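Local coordinates for cytoplasmic export protein 1 (Saccharomyces cerevisiae, PDB 3VWA), which binds tRNA and takes part in its nuclear export, possibly collecting it from export receptors at the nuclear pore complex and delivering aminoacylated tRNA to the translation machinery, at residues 261-266 against 318-323; 290-295 against 325-330; 459-464 against 485-490; 467-472 against 479-484. All blocks are in the same frame, centred on the assembly; numbering follows the deposited sequence.

Contact 1: residues 261-266 against 318-323; sequences VMSNLE and SHKLVP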
loop_
_atom_site.group_PDB
_atom_site.type_symbol
_atom_site.label_atom_id
_atom_site.label_comp_id
_atom_site.label_asym_id
_atom_site.label_seq_id
_atom_site.Cartn_x
_atom_site.Cartn_y
_atom_site.Cartn_z
ATOM N N VAL A 261 -20.145 4.507 -5.899
ATOM C CA VAL A 261 -18.789 5.070 -5.983
ATOM C C VAL A 261 -17.732 3.963 -5.966
ATOM O O VAL A 261 -16.823 3.941 -6.793
ATOM C CB VAL A 261 -18.506 6.002 -4.814
ATOM C CG1 VAL A 261 -17.031 6.499 -4.861
ATOM C CG2 VAL A 261 -19.522 7.157 -4.833
HETATM N N MSE A 262 -17.863 3.048 -5.025
HETATM C CA MSE A 262 -16.992 1.860 -5.000
HETATM C C MSE A 262 -17.204 0.961 -6.192
HETATM O O MSE A 262 -16.266 0.411 -6.684
HETATM C CB MSE A 262 -17.191 1.069 -3.702
HETATM C CG MSE A 262 -16.683 1.824 -2.465
HETATM SE SE MSE A 262 -15.027 2.936 -2.707
HETATM C CE MSE A 262 -14.874 3.696 -4.450
ATOM N N SER A 263 -18.443 0.766 -6.634
ATOM C CA SER A 263 -18.690 0.083 -7.909
ATOM C C SER A 263 -18.033 0.735 -9.125
ATOM O O SER A 263 -17.507 0.039 -10.040
ATOM C CB SER A 263 -20.178 -0.063 -8.118
ATOM O OG SER A 263 -20.593 -0.937 -7.081
ATOM N N ASN A 264 -18.036 2.054 -9.137
ATOM C CA ASN A 264 -17.322 2.796 -10.169
ATOM C C ASN A 264 -15.813 2.570 -10.037
ATOM O O ASN A 264 -15.104 2.362 -11.037
ATOM C CB ASN A 264 -17.638 4.287 -10.072
ATOM C CG ASN A 264 -18.973 4.599 -10.665
ATOM O OD1 ASN A 264 -19.508 3.783 -11.414
ATOM N ND2 ASN A 264 -19.523 5.790 -10.365
ATOM N N LEU A 265 -15.337 2.538 -8.788
ATOM C CA LEU A 265 -13.921 2.296 -8.546
ATOM C C LEU A 265 -13.552 0.932 -9.076
ATOM O O LEU A 265 -12.539 0.789 -9.753
ATOM C CB LEU A 265 -13.578 2.425 -7.075
ATOM C CG LEU A 265 -12.229 1.864 -6.564
ATOM C CD1 LEU A 265 -11.063 2.540 -7.273
ATOM C CD2 LEU A 265 -12.113 2.086 -5.047
ATOM N N GLU A 266 -14.371 -0.062 -8.776
ATOM C CA GLU A 266 -14.104 -1.398 -9.260
ATOM C C GLU A 266 -14.025 -1.521 -10.795
ATOM O O GLU A 266 -13.261 -2.329 -11.279
ATOM C CB GLU A 266 -15.184 -2.373 -8.775
ATOM C CG GLU A 266 -15.025 -3.845 -9.212
ATOM C CD GLU A 266 -16.355 -4.619 -9.113
ATOM O OE1 GLU A 266 -17.348 -4.047 -8.615
ATOM O OE2 GLU A 266 -16.446 -5.778 -9.559
ATOM N N SER A 318 -23.703 -8.270 -0.986
ATOM C CA SER A 318 -22.663 -9.221 -0.624
ATOM C C SER A 318 -21.808 -9.712 -1.826
ATOM O O SER A 318 -20.697 -10.178 -1.650
ATOM C CB SER A 318 -23.284 -10.361 0.206
ATOM O OG SER A 318 -22.943 -11.658 -0.309
ATOM N N HIS A 319 -22.296 -9.541 -3.041
ATOM C CA HIS A 319 -21.544 -9.942 -4.246
ATOM C C HIS A 319 -20.369 -9.019 -4.524
ATOM O O HIS A 319 -19.554 -9.285 -5.387
ATOM C CB HIS A 319 -22.484 -9.947 -5.472
ATOM C CG HIS A 319 -22.976 -8.571 -5.844
ATOM N ND1 HIS A 319 -23.731 -7.812 -4.999
ATOM C CD2 HIS A 319 -22.807 -7.821 -7.000
ATOM C CE1 HIS A 319 -23.994 -6.640 -5.572
ATOM N NE2 HIS A 319 -23.437 -6.640 -6.804
ATOM N N LYS A 320 -20.318 -7.875 -3.858
ATOM C CA LYS A 320 -19.170 -6.994 -3.986
ATOM C C LYS A 320 -18.032 -7.340 -2.998
ATOM O O LYS A 320 -16.964 -6.742 -3.057
ATOM C CB LYS A 320 -19.586 -5.513 -3.854
ATOM C CG LYS A 320 -20.532 -5.048 -4.927
ATOM C CD LYS A 320 -19.903 -5.203 -6.311
ATOM C CE LYS A 320 -20.550 -4.247 -7.301
ATOM N NZ LYS A 320 -20.020 -4.526 -8.677
ATOM N N LEU A 321 -18.270 -8.299 -2.100
ATOM C CA LEU A 321 -17.249 -8.672 -1.099
ATOM C C LEU A 321 -15.920 -9.108 -1.696
ATOM O O LEU A 321 -14.895 -8.565 -1.364
ATOM C CB LEU A 321 -17.769 -9.763 -0.187
ATOM C CG LEU A 321 -18.906 -9.283 0.713
ATOM C CD1 LEU A 321 -19.608 -10.533 1.242
ATOM C CD2 LEU A 321 -18.348 -8.427 1.824
ATOM N N VAL A 322 -15.957 -10.102 -2.561
ATOM C CA VAL A 322 -14.783 -10.586 -3.306
ATOM C C VAL A 322 -14.129 -9.495 -4.159
ATOM O O VAL A 322 -12.940 -9.267 -4.039
ATOM C CB VAL A 322 -15.130 -11.893 -4.091
ATOM C CG1 VAL A 322 -13.989 -12.376 -4.985
ATOM C CG2 VAL A 322 -15.475 -12.984 -3.102
ATOM N N PRO A 323 -14.897 -8.779 -5.009
ATOM C CA PRO A 323 -14.158 -7.793 -5.843
ATOM C C PRO A 323 -13.511 -6.656 -5.067
ATOM O O PRO A 323 -12.367 -6.342 -5.338
ATOM C CB PRO A 323 -15.198 -7.260 -6.839
ATOM C CG PRO A 323 -16.416 -8.113 -6.655
ATOM C CD PRO A 323 -16.319 -8.875 -5.353
HETATM O O HOH W 1 -19.495 -7.045 -9.739
#
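S263 and E266, one turn apart on helix 255-271, face K320, in the 3-10 turn 318-320, and P323, in the helix that follows; the CA atoms of E266 and P323 lie 7.3 Å apart. A salt bridge carries the contact. K320 NZ donates to E266 OE1 at 2.7 Å, on the syn lone pair of that oxygen. The glutamate reaches across because CG is anti to the backbone N (chi1 -180°) and the chain beyond is extended. Its other oxygen, OE2, lies 3.3 Å from P323 CB, at the CB-CG side of the ring. K320 is bent at chi2, and its CE comes 3.3 Å from S263 OG. That hydroxyl is bonded to L259 O in its own helix. A water accepts from K320 NZ at 2.8 Å and makes a weak bond to E266 OE2. It thus closes a second, looser path between the charges. A leucine in place of E266 would probably leave the K320 ammonium without its charged mate and free to swing toward solvent. F324, next along the chain, also touches M262, S263 and E266. The inner face of helix 255-271 is apolar: M262 and L265 pack on helices 239-248 and 283-303.

Contact 2: residues 290-295 against 325-330; sequences PELCEI and LAIVLD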
loop_
_atom_site.group_PDB
_atom_site.type_symbol
_atom_site.label_atom_id
_atom_site.label_comp_id
_atom_site.label_asym_id
_atom_site.label_seq_id
_atom_site.Cartn_x
_atom_site.Cartn_y
_atom_site.Cartn_z
ATOM N N PRO A 290 -8.691 3.204 2.724
ATOM C CA PRO A 290 -9.437 3.245 3.940
ATOM C C PRO A 290 -10.932 3.421 3.715
ATOM O O PRO A 290 -11.696 2.817 4.456
ATOM C CB PRO A 290 -8.843 4.451 4.732
ATOM C CG PRO A 290 -7.789 5.052 3.891
ATOM C CD PRO A 290 -7.699 4.296 2.592
ATOM N N GLU A 291 -11.360 4.201 2.716
ATOM C CA GLU A 291 -12.803 4.267 2.397
ATOM C C GLU A 291 -13.389 2.932 1.911
ATOM O O GLU A 291 -14.480 2.522 2.375
ATOM C CB GLU A 291 -13.128 5.383 1.372
ATOM C CG GLU A 291 -12.747 6.793 1.818
ATOM C CD GLU A 291 -13.581 7.347 2.988
ATOM O OE1 GLU A 291 -14.340 6.591 3.667
ATOM O OE2 GLU A 291 -13.493 8.569 3.232
ATOM N N LEU A 292 -12.688 2.234 1.004
ATOM C CA LEU A 292 -13.125 0.880 0.632
ATOM C C LEU A 292 -13.214 -0.021 1.824
ATOM O O LEU A 292 -14.181 -0.739 2.007
ATOM C CB LEU A 292 -12.109 0.180 -0.272
ATOM C CG LEU A 292 -12.611 -0.329 -1.609
ATOM C CD1 LEU A 292 -11.607 -1.156 -2.426
ATOM C CD2 LEU A 292 -14.029 -0.935 -1.571
ATOM N N CYS A 293 -12.162 -0.031 2.612
ATOM C CA CYS A 293 -12.143 -0.873 3.804
ATOM C C CYS A 293 -13.384 -0.607 4.651
ATOM O O CYS A 293 -14.072 -1.546 5.027
ATOM C CB CYS A 293 -10.869 -0.661 4.608
ATOM S SG CYS A 293 -9.385 -1.364 3.817
ATOM N N GLU A 294 -13.717 0.656 4.887
ATOM C CA GLU A 294 -14.947 0.983 5.619
ATOM C C GLU A 294 -16.187 0.386 4.962
ATOM O O GLU A 294 -17.090 -0.132 5.644
ATOM C CB GLU A 294 -15.111 2.517 5.750
ATOM C CG GLU A 294 -14.353 3.105 6.922
ATOM C CD GLU A 294 -14.723 2.380 8.203
ATOM O OE1 GLU A 294 -15.950 2.249 8.485
ATOM O OE2 GLU A 294 -13.785 1.905 8.884
ATOM N N ILE A 295 -16.263 0.478 3.628
ATOM C CA ILE A 295 -17.454 -0.046 2.939
ATOM C C ILE A 295 -17.495 -1.546 2.999
ATOM O O ILE A 295 -18.568 -2.114 3.163
ATOM C CB ILE A 295 -17.602 0.491 1.515
ATOM C CG1 ILE A 295 -18.084 1.940 1.614
ATOM C CG2 ILE A 295 -18.648 -0.346 0.722
ATOM C CD1 ILE A 295 -17.349 2.883 0.680
ATOM N N LEU A 325 -12.597 -6.598 -1.883
ATOM C CA LEU A 325 -11.510 -7.058 -0.977
ATOM C C LEU A 325 -10.292 -7.336 -1.856
ATOM O O LEU A 325 -9.130 -7.161 -1.412
ATOM C CB LEU A 325 -11.934 -8.340 -0.305
ATOM C CG LEU A 325 -11.920 -8.617 1.188
ATOM C CD1 LEU A 325 -12.081 -10.116 1.420
ATOM C CD2 LEU A 325 -10.670 -8.120 1.921
ATOM N N ALA A 326 -10.525 -7.774 -3.098
ATOM C CA ALA A 326 -9.407 -8.033 -4.055
ATOM C C ALA A 326 -8.639 -6.739 -4.335
ATOM O O ALA A 326 -7.383 -6.703 -4.326
ATOM C CB ALA A 326 -9.909 -8.700 -5.364
ATOM N N ILE A 327 -9.374 -5.644 -4.462
ATOM C CA ILE A 327 -8.749 -4.358 -4.665
ATOM C C ILE A 327 -7.935 -3.979 -3.462
ATOM O O ILE A 327 -6.836 -3.431 -3.580
ATOM C CB ILE A 327 -9.825 -3.293 -4.869
ATOM C CG1 ILE A 327 -10.893 -3.779 -5.862
ATOM C CG2 ILE A 327 -9.275 -1.946 -5.232
ATOM C CD1 ILE A 327 -10.481 -3.764 -7.302
ATOM N N VAL A 328 -8.489 -4.199 -2.274
ATOM C CA VAL A 328 -7.832 -3.702 -1.098
ATOM C C VAL A 328 -6.523 -4.523 -0.921
ATOM O O VAL A 328 -5.465 -3.954 -0.640
ATOM C CB VAL A 328 -8.765 -3.786 0.124
ATOM C CG1 VAL A 328 -7.980 -3.948 1.401
ATOM C CG2 VAL A 328 -9.629 -2.545 0.225
ATOM N N LEU A 329 -6.624 -5.837 -1.080
ATOM C CA LEU A 329 -5.474 -6.747 -0.850
ATOM C C LEU A 329 -4.389 -6.482 -1.854
ATOM O O LEU A 329 -3.217 -6.474 -1.485
ATOM C CB LEU A 329 -5.845 -8.234 -0.962
ATOM C CG LEU A 329 -6.751 -8.815 0.100
ATOM C CD1 LEU A 329 -7.317 -10.165 -0.374
ATOM C CD2 LEU A 329 -5.956 -8.882 1.396
ATOM N N ASP A 330 -4.793 -6.284 -3.105
ATOM C CA ASP A 330 -3.879 -5.830 -4.168
ATOM C C ASP A 330 -3.226 -4.501 -3.856
ATOM O O ASP A 330 -2.016 -4.395 -3.822
ATOM C CB ASP A 330 -4.577 -5.723 -5.547
ATOM C CG ASP A 330 -3.607 -5.267 -6.677
ATOM O OD1 ASP A 330 -4.078 -4.690 -7.682
ATOM O OD2 ASP A 330 -2.376 -5.505 -6.597
#
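A roughly antiparallel helix pair, 283-303 with 321-335, packs here through L292 and C293 on one side and I327 and V328 on the other, in the helical part of the chain that leads to the HEAT repeats (381-419 and 494-530). The short segments run at 143° to each other, with their axes 9.9 Å apart at closest approach. The backbones come nearest at C293 and V328, whose CA atoms are 7.1 Å apart. Everything that meets is apolar or sulfur, and all four residues are buried. V328 CG2 is the central group. It sits 3.6 Å from L292 CD1 and also touches L292 CB. The leucine and the valine lie alongside, pointing opposite ways. The same L292 CD1 lies 3.7 Å from I327 CB and equally close to I327 CG2. L292 is roughly perpendicular to I327. L292 has chi1 -124°, which brings CG close to eclipsing the hydrogen on CA. This is a strained torsion, and it places CD1 in the angle between V328 and I327. C293 SG bears on the valine from the next position of its helix. It is 3.8 Å from V328 CG2 and as far from V328 CG1, so it straddles the two methyl groups. Helix 255-271 covers one flank, where M262 packs on L292 and Y269 on I327. C293 and L325 also meet L345 of helix 342-351. L329 turns to helix 355-368. D330 OD1 forms a salt bridge with R273, just beyond helix 255-271, and Y269 OH of that helix bonds the same oxygen.

Contact 3: residues 459-464 against 485-490; sequences NILATA and EKSIEL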
loop_
_atom_site.group_PDB
_atom_site.type_symbol
_atom_site.label_atom_id
_atom_site.label_comp_id
_atom_site.label_asym_id
_atom_site.label_seq_id
_atom_site.Cartn_x
_atom_site.Cartn_y
_atom_site.Cartn_z
ATOM N N ASN A 459 9.150 -41.790 12.940
ATOM C CA ASN A 459 7.845 -42.506 13.077
ATOM C C ASN A 459 6.714 -41.836 12.317
ATOM O O ASN A 459 5.941 -42.483 11.683
ATOM C CB ASN A 459 7.427 -42.610 14.557
ATOM C CG ASN A 459 8.327 -43.521 15.332
ATOM O OD1 ASN A 459 9.072 -44.309 14.730
ATOM N ND2 ASN A 459 8.266 -43.448 16.673
ATOM N N ILE A 460 6.643 -40.525 12.401
ATOM C CA ILE A 460 5.734 -39.751 11.583
ATOM C C ILE A 460 5.875 -39.983 10.082
ATOM O O ILE A 460 4.885 -40.193 9.367
ATOM C CB ILE A 460 5.920 -38.267 11.913
ATOM C CG1 ILE A 460 5.372 -38.006 13.326
ATOM C CG2 ILE A 460 5.298 -37.389 10.820
ATOM C CD1 ILE A 460 5.732 -36.619 13.817
ATOM N N LEU A 461 7.105 -39.966 9.599
ATOM C CA LEU A 461 7.291 -40.175 8.175
ATOM C C LEU A 461 6.954 -41.606 7.763
ATOM O O LEU A 461 6.213 -41.823 6.756
ATOM C CB LEU A 461 8.729 -39.802 7.747
ATOM C CG LEU A 461 9.017 -38.286 7.810
ATOM C CD1 LEU A 461 10.506 -37.944 7.713
ATOM C CD2 LEU A 461 8.141 -37.479 6.828
ATOM N N ALA A 462 7.493 -42.582 8.511
ATOM C CA ALA A 462 7.279 -44.008 8.135
ATOM C C ALA A 462 5.815 -44.308 8.090
ATOM O O ALA A 462 5.351 -44.978 7.157
ATOM C CB ALA A 462 7.995 -45.000 9.050
ATOM N N THR A 463 5.081 -43.825 9.101
ATOM C CA THR A 463 3.628 -44.074 9.171
ATOM C C THR A 463 2.851 -43.422 7.990
ATOM O O THR A 463 1.935 -44.013 7.415
ATOM C CB THR A 463 3.009 -43.528 10.484
ATOM O OG1 THR A 463 3.741 -43.996 11.629
ATOM C CG2 THR A 463 1.528 -43.939 10.594
ATOM N N ALA A 464 3.177 -42.182 7.682
ATOM C CA ALA A 464 2.492 -41.472 6.617
ATOM C C ALA A 464 2.783 -42.114 5.260
ATOM O O ALA A 464 1.878 -42.221 4.419
ATOM C CB ALA A 464 2.910 -40.001 6.621
ATOM N N GLU A 485 12.176 -40.436 -1.440
ATOM C CA GLU A 485 13.428 -40.088 -2.122
ATOM C C GLU A 485 14.011 -38.821 -1.497
ATOM O O GLU A 485 15.188 -38.763 -1.132
ATOM C CB GLU A 485 13.188 -39.883 -3.626
ATOM C CG GLU A 485 14.434 -39.532 -4.441
ATOM C CD GLU A 485 14.039 -39.039 -5.831
ATOM O OE1 GLU A 485 13.227 -39.696 -6.505
ATOM O OE2 GLU A 485 14.505 -37.978 -6.242
ATOM N N LYS A 486 13.161 -37.811 -1.345
ATOM C CA LYS A 486 13.600 -36.592 -0.716
ATOM C C LYS A 486 13.918 -36.759 0.765
ATOM O O LYS A 486 14.576 -35.927 1.298
ATOM C CB LYS A 486 12.596 -35.448 -0.900
ATOM C CG LYS A 486 12.148 -35.191 -2.338
ATOM C CD LYS A 486 13.288 -34.707 -3.229
ATOM C CE LYS A 486 12.738 -33.860 -4.376
ATOM N NZ LYS A 486 13.761 -33.708 -5.437
ATOM N N SER A 487 13.471 -37.813 1.420
ATOM C CA SER A 487 13.637 -37.895 2.886
ATOM C C SER A 487 14.818 -38.665 3.331
ATOM O O SER A 487 15.046 -38.799 4.539
ATOM C CB SER A 487 12.427 -38.560 3.502
ATOM O OG SER A 487 11.396 -37.608 3.455
ATOM N N ILE A 488 15.565 -39.196 2.363
ATOM C CA ILE A 488 16.643 -40.110 2.683
ATOM C C ILE A 488 17.641 -39.458 3.625
ATOM O O ILE A 488 18.146 -40.095 4.538
ATOM C CB ILE A 488 17.327 -40.671 1.386
ATOM C CG1 ILE A 488 18.174 -41.875 1.717
ATOM C CG2 ILE A 488 18.141 -39.587 0.646
ATOM C CD1 ILE A 488 18.733 -42.614 0.509
ATOM N N GLU A 489 17.916 -38.181 3.428
ATOM C CA GLU A 489 18.827 -37.496 4.346
ATOM C C GLU A 489 18.292 -37.352 5.764
ATOM O O GLU A 489 19.068 -37.006 6.661
ATOM C CB GLU A 489 19.192 -36.097 3.849
ATOM C CG GLU A 489 18.683 -35.757 2.482
ATOM C CD GLU A 489 19.405 -34.553 1.933
ATOM O OE1 GLU A 489 18.673 -33.567 1.624
ATOM O OE2 GLU A 489 20.685 -34.595 1.876
ATOM N N LEU A 490 16.989 -37.595 5.969
ATOM C CA LEU A 490 16.412 -37.489 7.341
ATOM C C LEU A 490 16.392 -38.823 8.090
ATOM O O LEU A 490 15.998 -38.879 9.265
ATOM C CB LEU A 490 14.997 -36.931 7.300
ATOM C CG LEU A 490 14.757 -35.669 6.472
ATOM C CD1 LEU A 490 13.281 -35.325 6.389
ATOM C CD2 LEU A 490 15.559 -34.491 7.045
#
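A small apolar contact joins L461 of helix 454-469 to L490, in the 3-10 turn 488-490 that follows helix 474-487. The two helices form an antiparallel helical hairpin, in the stretch of chain between the two HEAT repeats (381-419 and 494-530). Only 85 Å² is buried between the segments. The closest CA atoms are those of L461 and S487, 8.6 Å apart. The side chains must therefore bridge the distance. With CG anti to the carbonyl carbon (chi1 -70°), L461 holds CD1 out to the 3-10 turn. There L461 CD1 reaches L490 CD1 at 4.0 Å, and the two leucines meet nearly square-on, methyl against methyl. L490 N donates to S487 O at 2.7 Å, closing the 3-10 turn that carries the leucine. L490 O accepts from R457 NH2, so helix 454-469 also holds this turn by a polar bond. Around the pair, S447 and F491 also touch L461, and T448 touches L490. S487 lies beside the leucines, its OG a loose 4.4 Å from L461 CD1. This buried hydroxyl finds its partner one turn back, where S487 OG is bonded to G483 O.

Contact 4: residues 467-472 against 479-484; sequences KSLKDP and AALYGL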
loop_
_atom_site.group_PDB
_atom_site.type_symbol
_atom_site.label_atom_id
_atom_site.label_comp_id
_atom_site.label_asym_id
_atom_site.label_seq_id
_atom_site.Cartn_x
_atom_site.Cartn_y
_atom_site.Cartn_z
ATOM N N LYS A 467 0.944 -45.628 4.939
ATOM C CA LYS A 467 -0.455 -45.327 4.596
ATOM C C LYS A 467 -0.680 -45.019 3.116
ATOM O O LYS A 467 -1.560 -45.596 2.495
ATOM C CB LYS A 467 -0.978 -44.182 5.484
ATOM C CG LYS A 467 -2.479 -43.927 5.464
ATOM C CD LYS A 467 -3.323 -45.176 5.484
ATOM C CE LYS A 467 -4.707 -44.848 6.031
ATOM N NZ LYS A 467 -5.749 -45.584 5.274
ATOM N N SER A 468 0.137 -44.147 2.549
ATOM C CA SER A 468 -0.052 -43.695 1.169
ATOM C C SER A 468 0.247 -44.817 0.169
ATOM O O SER A 468 -0.357 -44.875 -0.892
ATOM C CB SER A 468 0.828 -42.479 0.811
ATOM O OG SER A 468 0.645 -41.457 1.773
ATOM N N LEU A 469 1.143 -45.706 0.530
ATOM C CA LEU A 469 1.550 -46.784 -0.390
ATOM C C LEU A 469 0.570 -47.941 -0.392
ATOM O O LEU A 469 0.676 -48.817 -1.249
ATOM C CB LEU A 469 2.963 -47.278 -0.056
ATOM C CG LEU A 469 4.071 -46.352 -0.530
ATOM C CD1 LEU A 469 5.344 -46.831 0.171
ATOM C CD2 LEU A 469 4.266 -46.373 -2.048
ATOM N N LYS A 470 -0.385 -47.925 0.542
ATOM C CA LYS A 470 -1.552 -48.794 0.471
ATOM C C LYS A 470 -2.696 -48.124 -0.283
ATOM O O LYS A 470 -3.787 -48.680 -0.310
ATOM C CB LYS A 470 -2.142 -49.154 1.860
ATOM C CG LYS A 470 -1.171 -49.247 3.010
ATOM C CD LYS A 470 -1.383 -50.461 3.902
ATOM C CE LYS A 470 -0.153 -50.601 4.816
ATOM N NZ LYS A 470 0.496 -51.933 4.751
ATOM N N ASP A 471 -2.501 -46.942 -0.858
ATOM C CA ASP A 471 -3.674 -46.227 -1.380
ATOM C C ASP A 471 -4.209 -47.028 -2.582
ATOM O O ASP A 471 -3.392 -47.564 -3.358
ATOM C CB ASP A 471 -3.316 -44.765 -1.750
ATOM C CG ASP A 471 -4.524 -43.916 -2.144
ATOM O OD1 ASP A 471 -5.043 -43.131 -1.299
ATOM O OD2 ASP A 471 -4.965 -43.990 -3.314
ATOM N N PRO A 472 -5.552 -47.112 -2.737
ATOM C CA PRO A 472 -6.157 -47.721 -3.954
ATOM C C PRO A 472 -5.755 -47.007 -5.249
ATOM O O PRO A 472 -5.609 -47.646 -6.287
ATOM C CB PRO A 472 -7.673 -47.572 -3.744
ATOM C CG PRO A 472 -7.862 -46.656 -2.560
ATOM C CD PRO A 472 -6.577 -46.742 -1.741
ATOM N N ALA A 479 3.408 -40.442 -4.797
ATOM C CA ALA A 479 3.764 -39.314 -3.973
ATOM C C ALA A 479 4.527 -39.816 -2.730
ATOM O O ALA A 479 5.334 -39.110 -2.182
ATOM C CB ALA A 479 2.514 -38.536 -3.531
ATOM N N ALA A 480 4.223 -41.001 -2.244
ATOM C CA ALA A 480 5.005 -41.555 -1.134
ATOM C C ALA A 480 6.455 -41.794 -1.566
ATOM O O ALA A 480 7.399 -41.360 -0.907
ATOM C CB ALA A 480 4.386 -42.842 -0.623
ATOM N N LEU A 481 6.620 -42.439 -2.708
ATOM C CA LEU A 481 7.957 -42.762 -3.185
ATOM C C LEU A 481 8.743 -41.497 -3.356
ATOM O O LEU A 481 9.958 -41.478 -3.138
ATOM C CB LEU A 481 7.887 -43.511 -4.499
ATOM C CG LEU A 481 7.210 -44.860 -4.420
ATOM C CD1 LEU A 481 7.132 -45.459 -5.831
ATOM C CD2 LEU A 481 8.039 -45.738 -3.498
ATOM N N TYR A 482 8.049 -40.435 -3.771
ATOM C CA TYR A 482 8.731 -39.148 -3.973
ATOM C C TYR A 482 9.264 -38.572 -2.645
ATOM O O TYR A 482 10.422 -38.163 -2.516
ATOM C CB TYR A 482 7.763 -38.138 -4.608
ATOM C CG TYR A 482 8.340 -36.737 -4.757
ATOM C CD1 TYR A 482 9.331 -36.473 -5.720
ATOM C CD2 TYR A 482 7.894 -35.669 -3.946
ATOM C CE1 TYR A 482 9.865 -35.206 -5.871
ATOM C CE2 TYR A 482 8.432 -34.380 -4.085
ATOM C CZ TYR A 482 9.420 -34.161 -5.053
ATOM O OH TYR A 482 9.976 -32.917 -5.247
ATOM N N GLY A 483 8.376 -38.515 -1.665
ATOM C CA GLY A 483 8.752 -38.002 -0.370
ATOM C C GLY A 483 9.791 -38.863 0.284
ATOM O O GLY A 483 10.593 -38.363 1.069
ATOM N N LEU A 484 9.804 -40.161 -0.023
ATOM C CA LEU A 484 10.876 -41.054 0.506
ATOM C C LEU A 484 12.208 -40.777 -0.146
ATOM O O LEU A 484 13.272 -40.860 0.506
ATOM C CB LEU A 484 10.491 -42.523 0.340
ATOM C CG LEU A 484 9.459 -43.086 1.331
ATOM C CD1 LEU A 484 8.659 -44.251 0.763
ATOM C CD2 LEU A 484 10.277 -43.581 2.513
#
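S468, in the last turn of helix 454-469, makes the closest backbone approach to helix 474-487: its CA is 6.0 Å from the CA of A480. Its CB faces A480 CB at 3.9 Å. The hydroxyl turns to its own helix, where S468 OG bonds A464 O. L469 follows and carries most of the packing. With CG anti to the carbonyl carbon (chi1 -77°), its branches swing over the small side chain of A480. L469 CG lies 3.5 Å from A480 CB, and CD2 is almost as close. The two methyls then part. L469 CD2 goes to L481, 4.1 Å from its CG, and L481 stands nearly at right angles to it. L469 CD1 goes the other way and meets L484 CD1 at 4.2 Å. This is the tight end of an antiparallel helical hairpin, where a single short turn links the helices and an alanine lets them draw close. Replacing L469 by an alanine would probably open a gap over A480 and take from L481 and L484 the methyl groups that meet them. After that the chain turns. D471 N donates to S468 O at 3.0 Å. The carboxylate of buried D471 is held by two partners: OD1 makes a salt bridge with R436 of helix 433-446, and OD2 accepts from Q473 N.

The four contacts form two groups in the helical part of the chain. Contacts 1 and 2 have centres 9 Å apart and share helix 321-335. They touch through two residues of helix 255-271 that take no part in the salt bridge. M262 CG is 3.4 Å from I295 CD1, and L265 CD2 is 4.2 Å from L292 CD1. Contacts 3 and 4 join the same two helices, 454-469 and 474-487, at centres 11 Å apart. Contact 4 lies nearer the turn and contact 3 nearer the open end. Between the groups, contacts 2 and 4 come no closer than about 29 Å between nearest atoms.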